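Local atomic coordinates of extracellular ligand-binding receptor (Sphaerobacter thermophilus, PDB entry 4ZPJ), a protein that probably binds a small ligand outside the membrane and delivers it to an ABC transporter, as a substrate-binding protein of the leucine-binding protein family. Residues L308-N313 with N409-R414; A180-Y185 with I394-V399. All blocks are in the same frame, centred on the assembly; numbering follows the deposited sequence.

Contact 1 (L308-N313 with N409-R414)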
ATOM      1  N   LEU A 308      -3.265  -3.651   4.731  1.00 30.60           N
ATOM      2  CA  LEU A 308      -3.144  -4.516   3.573  1.00 33.73           C
ATOM      3  C   LEU A 308      -2.579  -5.891   4.000  1.00 33.37           C
ATOM      4  O   LEU A 308      -2.886  -6.912   3.412  1.00 35.35           O
ATOM      5  CB  LEU A 308      -2.235  -3.825   2.568  1.00 36.08           C
ATOM      6  CG  LEU A 308      -2.482  -3.821   1.070  1.00 40.41           C
ATOM      7  CD1 LEU A 308      -3.820  -3.283   0.612  1.00 40.27           C
ATOM      8  CD2 LEU A 308      -1.341  -3.005   0.465  1.00 46.51           C
ATOM      9  N   TYR A 309      -1.731  -5.910   5.020  1.00 32.05           N
ATOM     10  CA  TYR A 309      -0.967  -7.119   5.335  1.00 32.59           C
ATOM     11  C   TYR A 309      -0.297  -6.979   6.671  1.00 32.33           C
ATOM     12  O   TYR A 309       0.160  -5.896   7.014  1.00 35.83           O
ATOM     13  CB  TYR A 309       0.132  -7.448   4.282  1.00 31.96           C
ATOM     14  CG  TYR A 309       0.822  -8.785   4.607  1.00 31.12           C
ATOM     15  CD1 TYR A 309       0.127  -9.972   4.589  1.00 33.94           C
ATOM     16  CD2 TYR A 309       2.123  -8.830   5.004  1.00 32.24           C
ATOM     17  CE1 TYR A 309       0.720 -11.172   4.968  1.00 33.28           C
ATOM     18  CE2 TYR A 309       2.726 -10.013   5.378  1.00 32.54           C
ATOM     19  CZ  TYR A 309       2.030 -11.173   5.376  1.00 33.65           C
ATOM     20  OH  TYR A 309       2.674 -12.370   5.748  1.00 38.16           O
ATOM     21  N   THR A 310      -0.224  -8.092   7.401  1.00 31.88           N
ATOM     22  CA  THR A 310       0.642  -8.230   8.558  1.00 32.26           C
ATOM     23  C   THR A 310       1.203  -9.635   8.493  1.00 33.32           C
ATOM     24  O   THR A 310       0.473 -10.554   8.155  1.00 33.62           O
ATOM     25  CB  THR A 310      -0.156  -8.098   9.878  1.00 32.85           C
ATOM     26  OG1 THR A 310       0.635  -8.491  10.981  1.00 31.82           O
ATOM     27  CG2 THR A 310      -1.497  -8.969   9.857  1.00 32.44           C
ATOM     28  N   ALA A 311       2.494  -9.769   8.854  1.00 33.38           N
ATOM     29  CA  ALA A 311       3.198 -11.004   9.003  1.00 33.49           C
ATOM     30  C   ALA A 311       2.594 -11.996  10.026  1.00 35.95           C
ATOM     31  O   ALA A 311       2.890 -13.231  10.000  1.00 37.76           O
ATOM     32  CB  ALA A 311       4.643 -10.690   9.308  1.00 33.08           C
ATOM     33  N   TYR A 312       1.710 -11.505  10.889  1.00 35.48           N
ATOM     34  CA  TYR A 312       1.023 -12.391  11.858  1.00 37.10           C
ATOM     35  C   TYR A 312      -0.301 -12.936  11.354  1.00 38.89           C
ATOM     36  O   TYR A 312      -1.081 -13.463  12.147  1.00 38.47           O
ATOM     37  CB  TYR A 312       0.857 -11.698  13.225  1.00 38.66           C
ATOM     38  CG  TYR A 312       2.240 -11.415  13.828  1.00 41.79           C
ATOM     39  CD1 TYR A 312       2.929 -12.381  14.621  1.00 42.18           C
ATOM     40  CD2 TYR A 312       2.923 -10.279  13.465  1.00 40.99           C
ATOM     41  CE1 TYR A 312       4.222 -12.127  15.083  1.00 42.79           C
ATOM     42  CE2 TYR A 312       4.205 -10.014  13.929  1.00 43.46           C
ATOM     43  CZ  TYR A 312       4.857 -10.942  14.721  1.00 43.03           C
ATOM     44  OH  TYR A 312       6.123 -10.615  15.117  1.00 44.72           O
ATOM     45  N   ASN A 313      -0.560 -12.847  10.046  1.00 36.19           N
ATOM     46  CA  ASN A 313      -1.817 -13.335   9.542  1.00 36.37           C
ATOM     47  C   ASN A 313      -1.784 -14.858   9.683  1.00 40.07           C
ATOM     48  O   ASN A 313      -0.741 -15.479   9.448  1.00 36.47           O
ATOM     49  CB  ASN A 313      -2.023 -12.892   8.106  1.00 34.92           C
ATOM     50  CG  ASN A 313      -3.430 -13.100   7.615  1.00 33.13           C
ATOM     51  OD1 ASN A 313      -4.371 -13.214   8.393  1.00 34.26           O
ATOM     52  ND2 ASN A 313      -3.578 -13.180   6.309  1.00 33.28           N
ATOM     53  N   ASN A 409       1.207  -6.606  14.771  1.00 37.85           N
ATOM     54  CA  ASN A 409      -0.180  -6.348  14.320  1.00 37.20           C
ATOM     55  C   ASN A 409      -0.981  -7.633  14.180  1.00 36.24           C
ATOM     56  O   ASN A 409      -0.688  -8.446  13.299  1.00 37.13           O
ATOM     57  CB  ASN A 409      -0.176  -5.635  12.985  1.00 40.38           C
ATOM     58  CG  ASN A 409       0.145  -4.178  13.135  1.00 45.04           C
ATOM     59  OD1 ASN A 409      -0.645  -3.414  13.688  1.00 50.72           O
ATOM     60  ND2 ASN A 409       1.280  -3.792  12.654  1.00 47.67           N
ATOM     61  N   ILE A 410      -1.965  -7.813  15.052  1.00 33.91           N
ATOM     62  CA  ILE A 410      -2.727  -9.046  15.120  1.00 35.81           C
ATOM     63  C   ILE A 410      -4.070  -8.854  14.413  1.00 35.14           C
ATOM     64  O   ILE A 410      -4.759  -7.818  14.599  1.00 35.08           O
ATOM     65  CB  ILE A 410      -2.904  -9.494  16.585  1.00 36.60           C
ATOM     66  CG1 ILE A 410      -1.532  -9.691  17.245  1.00 35.89           C
ATOM     67  CG2 ILE A 410      -3.762 -10.766  16.684  1.00 37.67           C
ATOM     68  CD1 ILE A 410      -0.687 -10.841  16.729  1.00 34.87           C
ATOM     69  N   VAL A 411      -4.440  -9.827  13.587  1.00 34.78           N
ATOM     70  CA  VAL A 411      -5.666  -9.718  12.810  1.00 35.38           C
ATOM     71  C   VAL A 411      -6.899  -9.999  13.655  1.00 35.48           C
ATOM     72  O   VAL A 411      -6.991 -11.058  14.263  1.00 34.93           O
ATOM     73  CB  VAL A 411      -5.656 -10.658  11.614  1.00 39.14           C
ATOM     74  CG1 VAL A 411      -6.982 -10.599  10.864  1.00 40.52           C
ATOM     75  CG2 VAL A 411      -4.522 -10.281  10.671  1.00 38.15           C
ATOM     76  N   VAL A 412      -7.836  -9.048  13.709  1.00 33.97           N
ATOM     77  CA  VAL A 412      -9.089  -9.269  14.455  1.00 35.67           C
ATOM     78  C   VAL A 412     -10.278  -9.564  13.551  1.00 36.11           C
ATOM     79  O   VAL A 412     -11.233 -10.245  13.973  1.00 36.37           O
ATOM     80  CB  VAL A 412      -9.422  -8.161  15.487  1.00 40.18           C
ATOM     81  CG1 VAL A 412      -8.282  -7.959  16.478  1.00 40.90           C
ATOM     82  CG2 VAL A 412      -9.705  -6.832  14.860  1.00 43.12           C
ATOM     83  N   ASP A 413     -10.192  -9.132  12.301  1.00 33.47           N
ATOM     84  CA  ASP A 413     -11.270  -9.239  11.373  1.00 35.20           C
ATOM     85  C   ASP A 413     -10.768  -9.019   9.944  1.00 35.49           C
ATOM     86  O   ASP A 413      -9.698  -8.392   9.714  1.00 30.49           O
ATOM     87  CB  ASP A 413     -12.334  -8.206  11.677  1.00 43.32           C
ATOM     88  CG  ASP A 413     -13.729  -8.656  11.300  1.00 46.55           C
ATOM     89  OD1 ASP A 413     -13.942  -9.803  10.850  1.00 49.97           O
ATOM     90  OD2 ASP A 413     -14.644  -7.845  11.519  1.00 70.49           O
ATOM     91  N   ARG A 414     -11.511  -9.612   9.010  1.00 34.37           N
ATOM     92  CA  ARG A 414     -11.180  -9.580   7.610  1.00 35.30           C
ATOM     93  C   ARG A 414     -12.327  -9.028   6.806  1.00 34.54           C
ATOM     94  O   ARG A 414     -13.472  -9.357   7.084  1.00 33.84           O
ATOM     95  CB  ARG A 414     -10.950 -10.955   7.170  1.00 39.93           C
ATOM     96  CG  ARG A 414      -9.570 -11.476   7.456  1.00 41.94           C
ATOM     97  CD  ARG A 414      -9.395 -12.895   6.881  1.00 37.58           C
ATOM     98  NE  ARG A 414      -8.144 -13.313   7.468  1.00 38.96           N
ATOM     99  CZ  ARG A 414      -7.998 -14.110   8.509  1.00 40.12           C
ATOM    100  NH1 ARG A 414      -9.054 -14.735   9.071  1.00 39.54           N
ATOM    101  NH2 ARG A 414      -6.758 -14.362   8.911  1.00 39.77           N
TER
HETATM  102  O   HOH W   1       2.799  -6.827  12.365  1.00 48.93           O
HETATM  103  O   HOH W   2      -3.122 -12.398  13.264  1.00 35.60           O
HETATM  104  O   HOH W   3      -6.115 -13.525   5.131  1.00 37.23           O
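The loop 308-313, which follows strand 304-307, lies against strand 409-414 with its tight end at Thr-310. The threonine hydroxyl is anti to the backbone N (chi1 169°), and from there OG1 donates to the carbonyl O of Asn-409 at 2.7 Å, in the carbonyl plane and on a lone pair. The same OG1 accepts the backbone N-H of Tyr-312 almost straight (168°), an ST turn laid over the type I beta turn from Thr-310 to Asn-313. Thr-310 CG2 presses on Val-411 CG2 at 3.4 Å, closer than two methyls normally rest. The partly exposed Tyr-312 is looser, reaching the strand mainly through CB, 3.9 Å from Ile-410 CD1. Water enters at both places, between Thr-310 OG1 and Asn-409 N and between Tyr-312 O and Val-411 N. Beyond Val-411, Asn-313 and the extended Arg-414 meet tip to tip: Arg-414 NH2 donates to Asn-313 OD1 at 2.7 Å, close to the guanidinium plane, although amide and guanidinium are turned 42° apart. Arg-414 NH2 also forms a salt bridge with Asp-314, and Asn-313 ND2 bonds to Pro-377 O. Direct bonds to Thr-310 and Asn-313 thus fix both ends of the turn on the strand, while a single water joins the backbones between them.

Contact 2 (A180-Y185 with I394-V399)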
ATOM      1  N   ALA A 180     -10.273   2.571   4.857  1.00 34.55           N
ATOM      2  CA  ALA A 180     -11.685   2.837   4.817  1.00 35.16           C
ATOM      3  C   ALA A 180     -12.491   1.787   5.591  1.00 35.25           C
ATOM      4  O   ALA A 180     -13.412   2.156   6.290  1.00 40.10           O
ATOM      5  CB  ALA A 180     -12.132   2.875   3.388  1.00 36.89           C
ATOM      6  N   PRO A 181     -12.126   0.496   5.531  1.00 34.44           N
ATOM      7  CA  PRO A 181     -12.931  -0.496   6.341  1.00 36.04           C
ATOM      8  C   PRO A 181     -12.859  -0.280   7.837  1.00 35.01           C
ATOM      9  O   PRO A 181     -13.763  -0.718   8.575  1.00 34.67           O
ATOM     10  CB  PRO A 181     -12.321  -1.869   5.953  1.00 33.56           C
ATOM     11  CG  PRO A 181     -11.746  -1.606   4.574  1.00 33.77           C
ATOM     12  CD  PRO A 181     -11.123  -0.214   4.707  1.00 34.88           C
ATOM     13  N   ALA A 182     -11.835   0.443   8.281  1.00 30.90           N
ATOM     14  CA  ALA A 182     -11.729   0.778   9.695  1.00 31.52           C
ATOM     15  C   ALA A 182     -12.791   1.745  10.103  1.00 32.60           C
ATOM     16  O   ALA A 182     -13.158   1.811  11.275  1.00 39.11           O
ATOM     17  CB  ALA A 182     -10.332   1.324  10.037  1.00 32.82           C
ATOM     18  N   ALA A 183     -13.358   2.459   9.152  1.00 33.49           N
ATOM     19  CA  ALA A 183     -14.433   3.387   9.438  1.00 34.89           C
ATOM     20  C   ALA A 183     -15.723   2.616   9.629  1.00 38.40           C
ATOM     21  O   ALA A 183     -16.513   2.942  10.515  1.00 39.40           O
ATOM     22  CB  ALA A 183     -14.596   4.363   8.302  1.00 33.97           C
ATOM     23  N   ASP A 184     -15.931   1.590   8.815  1.00 37.09           N
ATOM     24  CA  ASP A 184     -17.045   0.647   9.086  1.00 42.18           C
ATOM     25  C   ASP A 184     -16.900   0.008  10.436  1.00 41.57           C
ATOM     26  O   ASP A 184     -17.852  -0.071  11.173  1.00 42.32           O
ATOM     27  CB  ASP A 184     -17.129  -0.448   8.005  1.00 39.98           C
ATOM     28  CG  ASP A 184     -17.454   0.149   6.655  1.00 45.23           C
ATOM     29  OD1 ASP A 184     -18.606   0.581   6.435  1.00 59.31           O
ATOM     30  OD2 ASP A 184     -16.552   0.297   5.836  1.00 52.99           O
ATOM     31  N   TYR A 185     -15.705  -0.464  10.751  1.00 41.93           N
ATOM     32  CA  TYR A 185     -15.466  -1.074  12.039  1.00 42.81           C
ATOM     33  C   TYR A 185     -15.759  -0.102  13.177  1.00 40.60           C
ATOM     34  O   TYR A 185     -16.345  -0.485  14.175  1.00 39.81           O
ATOM     35  CB  TYR A 185     -14.015  -1.519  12.140  1.00 44.86           C
ATOM     36  CG  TYR A 185     -13.737  -2.401  13.321  1.00 43.10           C
ATOM     37  CD1 TYR A 185     -14.081  -3.754  13.295  1.00 45.17           C
ATOM     38  CD2 TYR A 185     -13.158  -1.885  14.467  1.00 42.97           C
ATOM     39  CE1 TYR A 185     -13.824  -4.575  14.377  1.00 44.90           C
ATOM     40  CE2 TYR A 185     -12.913  -2.687  15.563  1.00 43.71           C
ATOM     41  CZ  TYR A 185     -13.271  -4.034  15.516  1.00 45.11           C
ATOM     42  OH  TYR A 185     -13.030  -4.863  16.582  1.00 48.43           O
ATOM     43  N   ILE A 394      -8.916  -6.935   3.015  1.00 30.78           N
ATOM     44  CA  ILE A 394      -8.298  -5.982   3.918  1.00 30.82           C
ATOM     45  C   ILE A 394      -8.340  -6.571   5.338  1.00 31.62           C
ATOM     46  O   ILE A 394      -9.354  -7.130   5.704  1.00 30.74           O
ATOM     47  CB  ILE A 394      -9.037  -4.647   3.910  1.00 32.50           C
ATOM     48  CG1 ILE A 394      -9.048  -4.055   2.495  1.00 33.03           C
ATOM     49  CG2 ILE A 394      -8.444  -3.676   4.936  1.00 33.10           C
ATOM     50  CD1 ILE A 394      -7.650  -3.787   1.926  1.00 34.35           C
ATOM     51  N   LEU A 395      -7.241  -6.418   6.113  1.00 30.69           N
ATOM     52  CA  LEU A 395      -7.103  -6.970   7.448  1.00 32.04           C
ATOM     53  C   LEU A 395      -7.311  -5.882   8.432  1.00 32.96           C
ATOM     54  O   LEU A 395      -6.685  -4.841   8.332  1.00 36.22           O
ATOM     55  CB  LEU A 395      -5.727  -7.607   7.674  1.00 32.46           C
ATOM     56  CG  LEU A 395      -5.429  -8.664   6.579  1.00 34.29           C
ATOM     57  CD1 LEU A 395      -3.976  -9.099   6.527  1.00 35.08           C
ATOM     58  CD2 LEU A 395      -6.307  -9.881   6.566  1.00 32.96           C
ATOM     59  N   LEU A 396      -8.246  -6.082   9.351  1.00 35.53           N
ATOM     60  CA  LEU A 396      -8.354  -5.217  10.504  1.00 38.27           C
ATOM     61  C   LEU A 396      -7.512  -5.773  11.640  1.00 37.61           C
ATOM     62  O   LEU A 396      -7.762  -6.875  12.104  1.00 35.89           O
ATOM     63  CB  LEU A 396      -9.770  -5.142  11.019  1.00 43.13           C
ATOM     64  CG  LEU A 396     -10.700  -4.065  10.526  1.00 53.01           C
ATOM     65  CD1 LEU A 396     -11.817  -4.082  11.531  1.00 58.95           C
ATOM     66  CD2 LEU A 396     -10.129  -2.657  10.458  1.00 51.17           C
ATOM     67  N   CYS A 397      -6.604  -4.958  12.145  1.00 36.56           N
ATOM     68  CA  CYS A 397      -5.640  -5.402  13.090  1.00 37.50           C
ATOM     69  C   CYS A 397      -5.573  -4.561  14.366  1.00 38.41           C
ATOM     70  O   CYS A 397      -6.077  -3.430  14.440  1.00 38.14           O
ATOM     71  CB  CYS A 397      -4.298  -5.357  12.439  1.00 37.73           C
ATOM     72  SG  CYS A 397      -4.115  -6.565  11.133  1.00 38.96           S
ATOM     73  N   ARG A 398      -4.940  -5.140  15.362  1.00 35.28           N
ATOM     74  CA  ARG A 398      -4.652  -4.450  16.583  1.00 37.85           C
ATOM     75  C   ARG A 398      -3.219  -4.735  16.941  1.00 37.06           C
ATOM     76  O   ARG A 398      -2.756  -5.907  16.797  1.00 33.76           O
ATOM     77  CB  ARG A 398      -5.541  -4.961  17.696  1.00 41.73           C
ATOM     78  CG  ARG A 398      -5.367  -4.134  18.953  1.00 47.23           C
ATOM     79  CD  ARG A 398      -6.434  -4.500  19.982  1.00 49.76           C
ATOM     80  NE  ARG A 398      -6.413  -5.925  20.290  1.00 53.18           N
ATOM     81  CZ  ARG A 398      -7.324  -6.546  21.038  1.00 56.30           C
ATOM     82  NH1 ARG A 398      -8.316  -5.844  21.552  1.00 55.68           N
ATOM     83  NH2 ARG A 398      -7.229  -7.871  21.273  1.00 55.08           N
ATOM     84  N   VAL A 399      -2.524  -3.684  17.406  1.00 32.92           N
ATOM     85  CA  VAL A 399      -1.168  -3.826  17.901  1.00 32.06           C
ATOM     86  C   VAL A 399      -1.163  -4.471  19.243  1.00 33.18           C
ATOM     87  O   VAL A 399      -1.788  -3.974  20.184  1.00 37.37           O
ATOM     88  CB  VAL A 399      -0.479  -2.475  18.071  1.00 33.49           C
ATOM     89  CG1 VAL A 399       0.919  -2.683  18.623  1.00 32.92           C
ATOM     90  CG2 VAL A 399      -0.445  -1.745  16.726  1.00 33.06           C
TER
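Leu-396 stands between Ala-182 and Tyr-185, one methyl for each, and carries most of the packing of helix 180-185 on strand 394-399. Its CD2 lies 4.0 Å from Ala-182 CB and about as far from the CA of that residue. Leu-396 CD1 sits beside the base of the Tyr-185 side chain, although the modelled separation is too short for its exact value to carry weight. Tyr-185 CG is anti to the backbone N (chi1 -169°), which sends the ring out from the helix toward the leucine, the two side chains crossing obliquely; Tyr-185 also touches Val-304 of strand 304-307. One helical turn earlier, Pro-181 sets CG against Ile-394 CG2 at 3.9 Å, the two side chains crossing at about a right angle. An alanine in place of Tyr-185 would remove the ring and would probably leave Leu-396 CD1 and Val-304 less well covered on this side. The segment axes approach to 9.1 Å at 59°. Pro-181 also rests on Ile-415 and Phe-418 of the neighbouring strand 407-418. The interface is apolar, so helix and sheet are joined by shape and burial of hydrocarbon rather than by directional bonds.

How the contacts relate
The two contacts lie about 10 Å apart, centre to centre, on the same side of the chain's centre, and meet through one antiparallel sheet. Strands 390-401 and 407-418 are consecutive in the chain and neighbours in that sheet: Ile-410 N probably bonds to Arg-398 O, and Val-412 N to Leu-396 O. A classic beta bulge sets both Val-412 and Asp-413 opposite Leu-396. Along the chain the order is 180-185, 308-313, 394-399, 409-414, so the segments alternate. The late hairpin therefore gathers an earlier helix through contact 2 and the loop after strand 304-307 through contact 1, tying sequence-distant parts of this periplasmic-binding-protein fold together.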